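Local coordinates for protein PbICP-C (Plasmodium berghei, PDB 3PNR) that probably inhibits cysteine proteases, as a chagasin-like inhibitor of the falstatin family in a malaria parasite, at residues Glu53-Asp58 and Ile182-Gln187; Tyr67-Leu72 and Asn178-Tyr183; Leu72-Asp77 and Ile100-Pro105; Pro79-Glu84 and Tyr162-Tyr167. All blocks are in the same frame, centred on the assembly; numbering follows the deposited sequence.

Contact 1. Residues Glu53-Asp58 and Ile182-Gln187; sequences EILCID and IYVTVQ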
# COMPACT_ATOMS: atom_id res chain seq x y z
N GLU B 53 15.47 34.26 0.88
CA GLU B 53 14.49 33.74 -0.07
C GLU B 53 14.09 32.30 0.27
O GLU B 53 14.94 31.47 0.60
CB GLU B 53 15.06 33.80 -1.49
CG GLU B 53 14.06 33.48 -2.60
CD GLU B 53 14.69 33.52 -3.98
OE1 GLU B 53 15.93 33.46 -4.07
OE2 GLU B 53 13.94 33.62 -4.98
N ILE B 54 12.79 32.01 0.21
CA ILE B 54 12.28 30.69 0.57
C ILE B 54 12.00 29.79 -0.63
O ILE B 54 11.32 30.19 -1.59
CB ILE B 54 11.02 30.79 1.46
CG1 ILE B 54 11.41 30.65 2.94
CG2 ILE B 54 10.02 29.71 1.08
CD1 ILE B 54 10.25 30.78 3.91
N LEU B 55 12.53 28.57 -0.58
CA LEU B 55 12.44 27.62 -1.69
C LEU B 55 11.53 26.43 -1.38
O LEU B 55 11.70 25.74 -0.38
CB LEU B 55 13.84 27.13 -2.07
CG LEU B 55 13.94 25.99 -3.08
CD1 LEU B 55 13.28 26.36 -4.40
CD2 LEU B 55 15.41 25.60 -3.29
N CYS B 56 10.55 26.22 -2.26
CA CYS B 56 9.57 25.15 -2.08
C CYS B 56 9.94 23.92 -2.91
O CYS B 56 9.97 23.98 -4.15
CB CYS B 56 8.16 25.62 -2.47
SG CYS B 56 7.54 27.10 -1.60
N ILE B 57 10.22 22.81 -2.24
CA ILE B 57 10.45 21.55 -2.93
C ILE B 57 9.17 20.70 -2.92
O ILE B 57 8.69 20.29 -1.86
CB ILE B 57 11.62 20.76 -2.31
CG1 ILE B 57 12.86 21.64 -2.23
CG2 ILE B 57 11.92 19.53 -3.14
CD1 ILE B 57 13.54 21.89 -3.57
N ASP B 58 8.62 20.47 -4.11
CA ASP B 58 7.43 19.65 -4.27
C ASP B 58 7.81 18.23 -4.69
O ASP B 58 8.29 17.99 -5.81
CB ASP B 58 6.48 20.26 -5.31
CG ASP B 58 5.69 21.44 -4.77
OD1 ASP B 58 5.98 21.88 -3.63
OD2 ASP B 58 4.78 21.91 -5.48
N ILE B 182 19.81 18.29 -4.06
CA ILE B 182 19.68 19.68 -4.48
C ILE B 182 20.97 20.39 -4.15
O ILE B 182 21.40 20.42 -2.99
CB ILE B 182 18.54 20.39 -3.74
CG1 ILE B 182 17.30 19.51 -3.70
CG2 ILE B 182 18.25 21.73 -4.40
CD1 ILE B 182 17.02 18.83 -5.01
N TYR B 183 21.61 20.96 -5.17
CA TYR B 183 22.81 21.76 -4.97
C TYR B 183 22.44 23.24 -4.94
O TYR B 183 22.32 23.88 -5.98
CB TYR B 183 23.85 21.48 -6.04
CG TYR B 183 25.15 22.20 -5.78
CD1 TYR B 183 25.90 21.92 -4.64
CD2 TYR B 183 25.62 23.16 -6.67
CE1 TYR B 183 27.08 22.58 -4.39
CE2 TYR B 183 26.81 23.82 -6.43
CZ TYR B 183 27.54 23.53 -5.29
OH TYR B 183 28.72 24.19 -5.05
N VAL B 184 22.25 23.77 -3.74
CA VAL B 184 21.77 25.13 -3.54
C VAL B 184 22.91 26.11 -3.22
O VAL B 184 23.78 25.83 -2.40
CB VAL B 184 20.73 25.19 -2.41
CG1 VAL B 184 20.37 26.63 -2.08
CG2 VAL B 184 19.49 24.39 -2.79
N THR B 185 22.89 27.26 -3.89
CA THR B 185 23.86 28.31 -3.62
C THR B 185 23.16 29.51 -2.99
O THR B 185 22.30 30.14 -3.61
CB THR B 185 24.57 28.77 -4.91
OG1 THR B 185 23.66 29.53 -5.72
CG2 THR B 185 25.08 27.57 -5.71
N VAL B 186 23.52 29.81 -1.74
CA VAL B 186 23.00 31.00 -1.06
C VAL B 186 23.90 32.21 -1.32
O VAL B 186 25.06 32.23 -0.91
CB VAL B 186 22.87 30.78 0.46
CG1 VAL B 186 22.40 32.06 1.14
CG2 VAL B 186 21.91 29.63 0.75
N GLN B 187 23.36 33.20 -2.02
CA GLN B 187 24.11 34.40 -2.35
C GLN B 187 23.38 35.65 -1.89
O GLN B 187 22.16 35.77 -2.08
CB GLN B 187 24.36 34.46 -3.86
CG GLN B 187 23.18 34.99 -4.64
CD GLN B 187 23.09 34.40 -6.03
OE1 GLN B 187 23.45 33.24 -6.24
NE2 GLN B 187 22.58 35.18 -6.98
OXT GLN B 187 23.98 36.57 -1.33

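Contact 2. Residues Tyr67-Leu72 and Asn178-Tyr183; sequences YLWVLL and NTKIIY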
# COMPACT_ATOMS: atom_id res chain seq x y z
N TYR B 67 6.86 3.28 -0.24
CA TYR B 67 7.91 4.28 -0.32
C TYR B 67 7.47 5.59 0.33
O TYR B 67 6.33 6.02 0.15
CB TYR B 67 8.27 4.54 -1.77
CG TYR B 67 8.91 3.37 -2.46
CD1 TYR B 67 8.14 2.30 -2.91
CD2 TYR B 67 10.28 3.32 -2.67
CE1 TYR B 67 8.71 1.21 -3.54
CE2 TYR B 67 10.88 2.24 -3.31
CZ TYR B 67 10.08 1.19 -3.74
OH TYR B 67 10.65 0.11 -4.37
N LEU B 68 8.38 6.21 1.07
CA LEU B 68 8.18 7.60 1.50
C LEU B 68 9.40 8.50 1.24
O LEU B 68 10.53 8.02 1.11
CB LEU B 68 7.74 7.69 2.97
CG LEU B 68 8.53 7.06 4.12
CD1 LEU B 68 9.95 6.66 3.73
CD2 LEU B 68 8.55 8.03 5.30
N TRP B 69 9.16 9.80 1.13
CA TRP B 69 10.23 10.78 0.97
C TRP B 69 10.81 11.17 2.33
O TRP B 69 10.07 11.59 3.23
CB TRP B 69 9.68 12.03 0.30
CG TRP B 69 9.42 11.88 -1.16
CD1 TRP B 69 8.21 11.69 -1.75
CD2 TRP B 69 10.39 11.92 -2.21
NE1 TRP B 69 8.37 11.60 -3.12
CE2 TRP B 69 9.70 11.74 -3.42
CE3 TRP B 69 11.78 12.08 -2.25
CZ2 TRP B 69 10.34 11.72 -4.66
CZ3 TRP B 69 12.43 12.07 -3.48
CH2 TRP B 69 11.70 11.89 -4.67
N VAL B 70 12.12 11.03 2.47
CA VAL B 70 12.82 11.41 3.70
C VAL B 70 13.95 12.40 3.42
O VAL B 70 14.76 12.20 2.51
CB VAL B 70 13.41 10.16 4.37
CG1 VAL B 70 13.97 10.50 5.75
CG2 VAL B 70 12.36 9.10 4.48
N LEU B 71 14.00 13.49 4.19
CA LEU B 71 15.15 14.39 4.11
C LEU B 71 16.31 13.75 4.85
O LEU B 71 16.23 13.51 6.06
CB LEU B 71 14.84 15.75 4.73
CG LEU B 71 16.09 16.59 5.05
CD1 LEU B 71 16.74 17.16 3.80
CD2 LEU B 71 15.75 17.69 6.05
N LEU B 72 17.38 13.46 4.12
CA LEU B 72 18.45 12.63 4.66
C LEU B 72 19.67 13.40 5.13
O LEU B 72 20.44 12.90 5.96
CB LEU B 72 18.87 11.57 3.63
CG LEU B 72 17.89 10.42 3.42
CD1 LEU B 72 18.37 9.55 2.27
CD2 LEU B 72 17.73 9.60 4.70
N ASN B 178 15.07 6.22 -5.12
CA ASN B 178 15.28 7.39 -5.97
C ASN B 178 15.77 8.57 -5.13
O ASN B 178 15.02 9.13 -4.32
CB ASN B 178 13.98 7.80 -6.68
CG ASN B 178 13.57 6.82 -7.77
OD1 ASN B 178 13.53 7.18 -8.95
ND2 ASN B 178 13.26 5.59 -7.39
N THR B 179 17.02 8.96 -5.33
CA THR B 179 17.63 9.99 -4.50
C THR B 179 17.75 11.31 -5.23
O THR B 179 18.16 11.36 -6.39
CB THR B 179 19.00 9.52 -4.03
OG1 THR B 179 18.88 8.21 -3.47
CG2 THR B 179 19.57 10.48 -3.00
N LYS B 180 17.34 12.39 -4.56
CA LYS B 180 17.45 13.74 -5.12
C LYS B 180 18.39 14.61 -4.31
O LYS B 180 18.10 14.96 -3.16
CB LYS B 180 16.08 14.42 -5.20
CG LYS B 180 15.00 13.62 -5.91
CD LYS B 180 15.40 13.16 -7.31
CE LYS B 180 14.17 12.72 -8.10
NZ LYS B 180 14.46 11.56 -8.98
N ILE B 181 19.53 14.96 -4.91
CA ILE B 181 20.43 15.96 -4.34
C ILE B 181 20.14 17.34 -4.92
O ILE B 181 20.21 17.54 -6.13
CB ILE B 181 21.88 15.64 -4.65
CG1 ILE B 181 22.20 14.19 -4.26
CG2 ILE B 181 22.81 16.65 -3.97
CD1 ILE B 181 23.21 13.53 -5.16
N ILE B 182 19.81 18.29 -4.06
CA ILE B 182 19.68 19.68 -4.48
C ILE B 182 20.97 20.39 -4.15
O ILE B 182 21.40 20.42 -2.99
CB ILE B 182 18.54 20.39 -3.74
CG1 ILE B 182 17.30 19.51 -3.70
CG2 ILE B 182 18.25 21.73 -4.40
CD1 ILE B 182 17.02 18.83 -5.01
N TYR B 183 21.61 20.96 -5.17
CA TYR B 183 22.81 21.76 -4.97
C TYR B 183 22.44 23.24 -4.94
O TYR B 183 22.32 23.88 -5.98
CB TYR B 183 23.85 21.48 -6.04
CG TYR B 183 25.15 22.20 -5.78
CD1 TYR B 183 25.90 21.92 -4.64
CD2 TYR B 183 25.62 23.16 -6.67
CE1 TYR B 183 27.08 22.58 -4.39
CE2 TYR B 183 26.81 23.82 -6.43
CZ TYR B 183 27.54 23.53 -5.29
OH TYR B 183 28.72 24.19 -5.05

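Contact 3. Residues Leu72-Asp77 and Ile100-Pro105; sequences LGIHKD and ISVTQP. With CD (cadmium ion), chain F.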
# COMPACT_ATOMS: atom_id res chain seq x y z
N LEU B 72 17.38 13.46 4.12
CA LEU B 72 18.45 12.63 4.66
C LEU B 72 19.67 13.40 5.13
O LEU B 72 20.44 12.90 5.96
CB LEU B 72 18.87 11.57 3.63
CG LEU B 72 17.89 10.42 3.42
CD1 LEU B 72 18.37 9.55 2.27
CD2 LEU B 72 17.73 9.60 4.70
N GLY B 73 19.88 14.61 4.61
CA GLY B 73 21.04 15.37 5.03
C GLY B 73 21.33 16.67 4.31
O GLY B 73 20.91 16.88 3.17
N ILE B 74 22.06 17.55 5.00
CA ILE B 74 22.65 18.75 4.43
C ILE B 74 24.17 18.62 4.54
O ILE B 74 24.68 18.37 5.63
CB ILE B 74 22.20 20.01 5.20
CG1 ILE B 74 20.70 19.98 5.46
CG2 ILE B 74 22.57 21.27 4.42
CD1 ILE B 74 19.87 20.45 4.27
N HIS B 75 24.88 18.76 3.42
CA HIS B 75 26.34 18.62 3.42
C HIS B 75 27.05 19.79 2.75
O HIS B 75 26.50 20.43 1.85
CB HIS B 75 26.77 17.32 2.72
CG HIS B 75 26.04 16.10 3.20
ND1 HIS B 75 26.46 15.36 4.29
CD2 HIS B 75 24.93 15.49 2.74
CE1 HIS B 75 25.63 14.35 4.48
NE2 HIS B 75 24.69 14.41 3.55
N LYS B 76 28.27 20.07 3.19
CA LYS B 76 29.15 20.96 2.44
C LYS B 76 29.89 20.11 1.42
O LYS B 76 30.08 20.53 0.28
CB LYS B 76 30.13 21.68 3.36
CG LYS B 76 29.54 22.88 4.06
CD LYS B 76 28.99 23.88 3.05
CE LYS B 76 28.05 24.89 3.70
NZ LYS B 76 28.69 25.61 4.83
N ASP B 77 30.28 18.91 1.84
CA ASP B 77 30.89 17.93 0.94
C ASP B 77 29.86 17.36 -0.03
O ASP B 77 28.72 17.08 0.34
CB ASP B 77 31.49 16.78 1.76
CG ASP B 77 30.44 16.05 2.60
OD1 ASP B 77 29.79 16.73 3.43
OD2 ASP B 77 30.27 14.82 2.43
N ILE B 100 21.58 27.52 7.34
CA ILE B 100 20.45 27.06 6.53
C ILE B 100 19.43 26.29 7.36
O ILE B 100 19.75 25.74 8.42
CB ILE B 100 20.95 26.15 5.38
CG1 ILE B 100 19.82 25.88 4.37
CG2 ILE B 100 21.54 24.85 5.93
CD1 ILE B 100 20.33 25.46 2.99
N SER B 101 18.19 26.24 6.88
CA SER B 101 17.16 25.43 7.52
C SER B 101 16.29 24.70 6.48
O SER B 101 15.76 25.32 5.55
CB SER B 101 16.30 26.27 8.46
OG SER B 101 15.34 27.01 7.73
N VAL B 102 16.16 23.39 6.65
CA VAL B 102 15.33 22.57 5.77
C VAL B 102 14.46 21.57 6.54
O VAL B 102 14.90 20.93 7.50
CB VAL B 102 16.16 21.84 4.69
CG1 VAL B 102 15.28 21.48 3.51
CG2 VAL B 102 17.34 22.70 4.24
N THR B 103 13.21 21.45 6.12
CA THR B 103 12.23 20.65 6.84
C THR B 103 12.03 19.26 6.24
O THR B 103 12.18 19.08 5.03
CB THR B 103 10.88 21.36 6.87
OG1 THR B 103 10.51 21.71 5.53
CG2 THR B 103 10.96 22.62 7.71
N GLN B 104 11.70 18.29 7.09
CA GLN B 104 11.32 16.95 6.62
C GLN B 104 10.07 17.06 5.76
O GLN B 104 9.16 17.82 6.08
CB GLN B 104 11.06 16.02 7.80
CG GLN B 104 12.31 15.52 8.51
CD GLN B 104 13.12 14.54 7.66
OE1 GLN B 104 12.63 14.01 6.66
NE2 GLN B 104 14.36 14.32 8.05
N PRO B 105 10.01 16.29 4.66
CA PRO B 105 8.81 16.38 3.82
C PRO B 105 7.55 16.04 4.62
O PRO B 105 7.58 15.14 5.47
CB PRO B 105 9.06 15.36 2.71
CG PRO B 105 10.55 15.21 2.66
CD PRO B 105 11.01 15.36 4.10
CD CD F . 28.85 15.13 4.67
O HOH W 1 27.79 15.54 6.91

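Contact 4. Residues Pro79-Glu84 and Tyr162-Tyr167; sequences PIINPE and YIVYSY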
# COMPACT_ATOMS: atom_id res chain seq x y z
N PRO B 79 27.96 14.67 -1.41
CA PRO B 79 27.60 13.46 -0.67
C PRO B 79 27.72 12.18 -1.50
O PRO B 79 27.33 12.15 -2.68
CB PRO B 79 26.13 13.70 -0.29
CG PRO B 79 25.78 15.09 -0.81
CD PRO B 79 26.77 15.38 -1.89
N ILE B 80 28.25 11.13 -0.89
CA ILE B 80 28.29 9.83 -1.53
C ILE B 80 27.06 9.04 -1.08
O ILE B 80 26.88 8.81 0.11
CB ILE B 80 29.60 9.06 -1.20
CG1 ILE B 80 29.80 7.89 -2.16
CG2 ILE B 80 29.61 8.60 0.25
CD1 ILE B 80 30.11 8.32 -3.58
N ILE B 81 26.22 8.65 -2.03
CA ILE B 81 24.92 8.06 -1.70
C ILE B 81 24.97 6.54 -1.54
O ILE B 81 25.21 5.82 -2.51
CB ILE B 81 23.86 8.40 -2.76
CG1 ILE B 81 23.73 9.91 -2.92
CG2 ILE B 81 22.52 7.80 -2.37
CD1 ILE B 81 23.49 10.63 -1.62
N ASN B 82 24.72 6.07 -0.32
CA ASN B 82 24.58 4.63 -0.09
C ASN B 82 23.28 4.26 0.63
O ASN B 82 23.17 4.43 1.85
CB ASN B 82 25.78 4.07 0.66
CG ASN B 82 25.84 2.55 0.60
OD1 ASN B 82 25.31 1.94 -0.33
ND2 ASN B 82 26.47 1.94 1.60
N PRO B 83 22.29 3.74 -0.13
CA PRO B 83 20.98 3.34 0.39
C PRO B 83 21.09 2.22 1.42
O PRO B 83 20.26 2.11 2.32
CB PRO B 83 20.24 2.85 -0.85
CG PRO B 83 20.94 3.53 -2.01
CD PRO B 83 22.38 3.59 -1.59
N GLU B 84 22.12 1.38 1.28
CA GLU B 84 22.44 0.39 2.29
C GLU B 84 22.40 1.04 3.68
O GLU B 84 22.04 0.39 4.67
CB GLU B 84 23.83 -0.18 2.04
CG GLU B 84 23.99 -1.64 2.41
CD GLU B 84 23.84 -2.57 1.21
OE1 GLU B 84 23.90 -2.07 0.06
OE2 GLU B 84 23.67 -3.79 1.41
N TYR B 162 24.59 20.96 -0.12
CA TYR B 162 24.05 19.73 -0.69
C TYR B 162 22.91 19.22 0.18
O TYR B 162 23.14 18.70 1.28
CB TYR B 162 25.13 18.65 -0.80
CG TYR B 162 26.12 18.88 -1.91
CD1 TYR B 162 25.77 18.64 -3.24
CD2 TYR B 162 27.40 19.34 -1.64
CE1 TYR B 162 26.67 18.84 -4.26
CE2 TYR B 162 28.30 19.55 -2.66
CZ TYR B 162 27.94 19.30 -3.96
OH TYR B 162 28.84 19.51 -4.98
N ILE B 163 21.68 19.37 -0.31
CA ILE B 163 20.50 18.88 0.38
C ILE B 163 20.04 17.56 -0.22
O ILE B 163 19.81 17.46 -1.42
CB ILE B 163 19.34 19.89 0.28
CG1 ILE B 163 19.85 21.30 0.63
CG2 ILE B 163 18.19 19.48 1.18
CD1 ILE B 163 18.76 22.32 0.80
N VAL B 164 19.93 16.53 0.62
CA VAL B 164 19.63 15.19 0.11
C VAL B 164 18.25 14.66 0.49
O VAL B 164 17.88 14.58 1.66
CB VAL B 164 20.71 14.18 0.52
CG1 VAL B 164 20.41 12.82 -0.08
CG2 VAL B 164 22.08 14.67 0.07
N TYR B 165 17.47 14.30 -0.53
CA TYR B 165 16.17 13.68 -0.32
C TYR B 165 16.19 12.30 -0.95
O TYR B 165 16.90 12.07 -1.94
CB TYR B 165 15.08 14.49 -1.01
CG TYR B 165 14.88 15.88 -0.47
CD1 TYR B 165 14.15 16.10 0.69
CD2 TYR B 165 15.40 16.98 -1.14
CE1 TYR B 165 13.96 17.37 1.17
CE2 TYR B 165 15.21 18.26 -0.66
CZ TYR B 165 14.48 18.45 0.50
OH TYR B 165 14.28 19.72 0.98
N SER B 166 15.42 11.38 -0.40
CA SER B 166 15.25 10.11 -1.07
C SER B 166 13.88 9.51 -0.85
O SER B 166 13.29 9.65 0.22
CB SER B 166 16.34 9.12 -0.67
OG SER B 166 16.58 8.20 -1.72
N TYR B 167 13.39 8.87 -1.90
CA TYR B 167 12.15 8.12 -1.90
C TYR B 167 12.58 6.67 -1.84
O TYR B 167 13.11 6.13 -2.82
CB TYR B 167 11.42 8.40 -3.22
CG TYR B 167 9.95 8.03 -3.27
CD1 TYR B 167 9.05 8.53 -2.35
CD2 TYR B 167 9.46 7.20 -4.28
CE1 TYR B 167 7.70 8.20 -2.41
CE2 TYR B 167 8.12 6.87 -4.36
CZ TYR B 167 7.24 7.38 -3.42
OH TYR B 167 5.91 7.05 -3.49

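Contact 1. Residues Glu53-Asp58 and Ile182-Gln187
Leu55 and Ile57 of Glu53-Asp58 face Val184 and Ile182 of Ile182-Gln187 in two matched apolar pairs. The segments run in opposite directions, the first pair being Leu55 with Val184 and the second Ile57 with Ile182, and all four residues are buried. Leu55 has CG anti to its backbone N (chi1 172°), and its CD2 continues the extended course from CA, which makes this methyl the foremost point of the side chain. It reaches CG2 of Val184 at 4.3 Å, the methyl that stands beside the valine's own N. In the second pair both isoleucines are folded. Ile57 bends back at chi2 (-74°) and offers the terminal methyl CD1, whereas Ile182 is met at the methylene of its longer branch, with Ile57 CD1 lying 4.5 Å from Ile182 CG1. These separations are those of loose van der Waals packing, and the backbones stay far apart, the CA atoms of Leu55 and Val184 being 9.8 Å from each other. Each strand makes its backbone bonds within its own sheet: Leu55 and Ile57 bond to Ile153 and Ser151, and Ile182 to Ile163. Tyr165 and Ile45 add to the surroundings of Ile182. Apolar side chains meeting face to face from two sheets, without shared backbone bonds, are the mark of a beta sandwich, consistent with the immunoglobulin-like fold of chagasin-type inhibitors.

Contact 2. Residues Tyr67-Leu72 and Asn178-Tyr183
Trp69 reaches over to Asn178 and Lys180, two strands away in the same sheet. At CB the side chain turns beside its own backbone N, with CG anti to the carbonyl carbon (chi1 -74°), and from CG the indole divides into two arms. The CD1-NE1 arm leads away from Asn178-Tyr183: NE1 is hydrogen-bonded to the carbonyl oxygen of Glu60, and the ring also meets that of Tyr167. The other arm runs through CD2 and CE3 to the far end of the six-membered ring, where the touching occurs. There CZ3 lies 3.9 Å from CG of Lys180 and 4.0 Å from the backbone O of Asn178. The neighbouring ring atom CH2 is also 3.9 Å from Lys180 CG, so the methylene sits against the CZ3-CH2 bond. The lysine chain bends about its CB-CG bond (chi2 -53°) and again near its end, and NZ forms a salt bridge with Glu43, while the amide oxygen of Asn178 is bonded by Asn41 and Ser37. Strand 159-168 runs between the two segments and bonds to both. An indole bridging the inner face of a sheet and packing on Pro105 of the other sheet belongs to a beta-sandwich core, consistent with an immunoglobulin-like fold.

Contact 3. Residues Leu72-Asp77 and Ile100-Pro105
The core of the beta sandwich and a metal site share strand 68-75, where Ile74 turns inward to meet Ile100 and Val102 while His75, next in sequence, binds a cadmium ion on the other side. Ile74 uses both of its branches. CG2, anti to the backbone N, lies 4.0 Å from CG2 of Ile100. The longer branch folds at chi2 (-82°) to bring CD1 towards Val102, whose CG2 is 3.4 Å from Ile74 CD1. Phe95 and Ile163 also pack on Ile74. Just before it, a classic beta bulge sets Leu72 and Gly73 together opposite Val164. Further along Ile100-Pro105, the amide of Gln104 gives NE2 to the carbonyl oxygens of Leu71 and Lys93, a polar tie between the strands beside the apolar patch. At the metal, His75 ND1 lies 2.4 Å from the cadmium ion. Asp77 binds with both carboxylate oxygens, unequally, OD1 at 2.2 Å from the cadmium ion and OD2 at 2.7 Å. A water stands 2.5 Å from the ion. The metal is thus held by His75 at the strand's end and Asp77 in the loop beyond it, away from Ile100-Pro105. The contact between the segments is purely apolar and does not draw on the ion, which by joining His75 to Asp77 would probably stiffen the loop.

Contact 4. Residues Pro79-Glu84 and Tyr162-Tyr167
Tyr162 begins the strand segment with Pro79 over one face of its ring. The ring is placed by CG lying anti to the carbonyl carbon (chi1 -74°), and the proline sits nearer the rim than the middle. Pro79 CD is 3.6 Å from Tyr162 CG and 3.9 Å from the ring centroid, 25° off the ring normal, the geometry of a CH-pi interaction. The next proline atom touches nearer the backbone of the tyrosine, Pro79 CG lying 3.6 Å from Tyr162 CB. Ile163 points to the other side of the sheet, where it packs on Ile74, Ile100 and Val102. Val164 returns to the loop side and splits its methyls between two partners: CG2, beside the backbone N, is 3.8 Å from Pro79 CG, and CG1, anti to that N, is 4.1 Å from Ile81 CD1. Tyr165 again turns inward, its OH bonded to Ser151. Ser166 comes back to the loop's side of the sheet, its OG hydrogen-bonded to Thr179 OG1, and Tyr167 sends its ring inward to those of Trp69 and Tyr67. On the loop side, Tyr162 and Val164 thus meet Pro79-Glu84, whereas Ser166 packs on Phe86 further along the connection. Pro79-Glu84 belongs to the long connection after strand 68-75 and runs roughly along strand 159-168 on the outer face of the four-stranded sheet; strands 68-75 and 178-186 flank that strand, and Ile81 also touches Thr179 of the latter.

In the fold
From the N terminus, strand 54-62 opens the widest loop, closed by contact 1 when the C-terminal strand packs against it from the opposite sheet. Contact 2 starts on the next strand and ends on that same C-terminal strand, the two sharing Ile182 and Tyr183. Within both loops lie contacts 3 and 4, which cross: 72-77 reaches forward to 100-105, but 79-84, which begins in between, waits for 162-167. Contacts 1 and 3 join the two sheets of the sandwich, contact 2 spans three strands of one sheet, and contact 4 lays a loop on its outside. Strand 159-168 touches segments of every other contact.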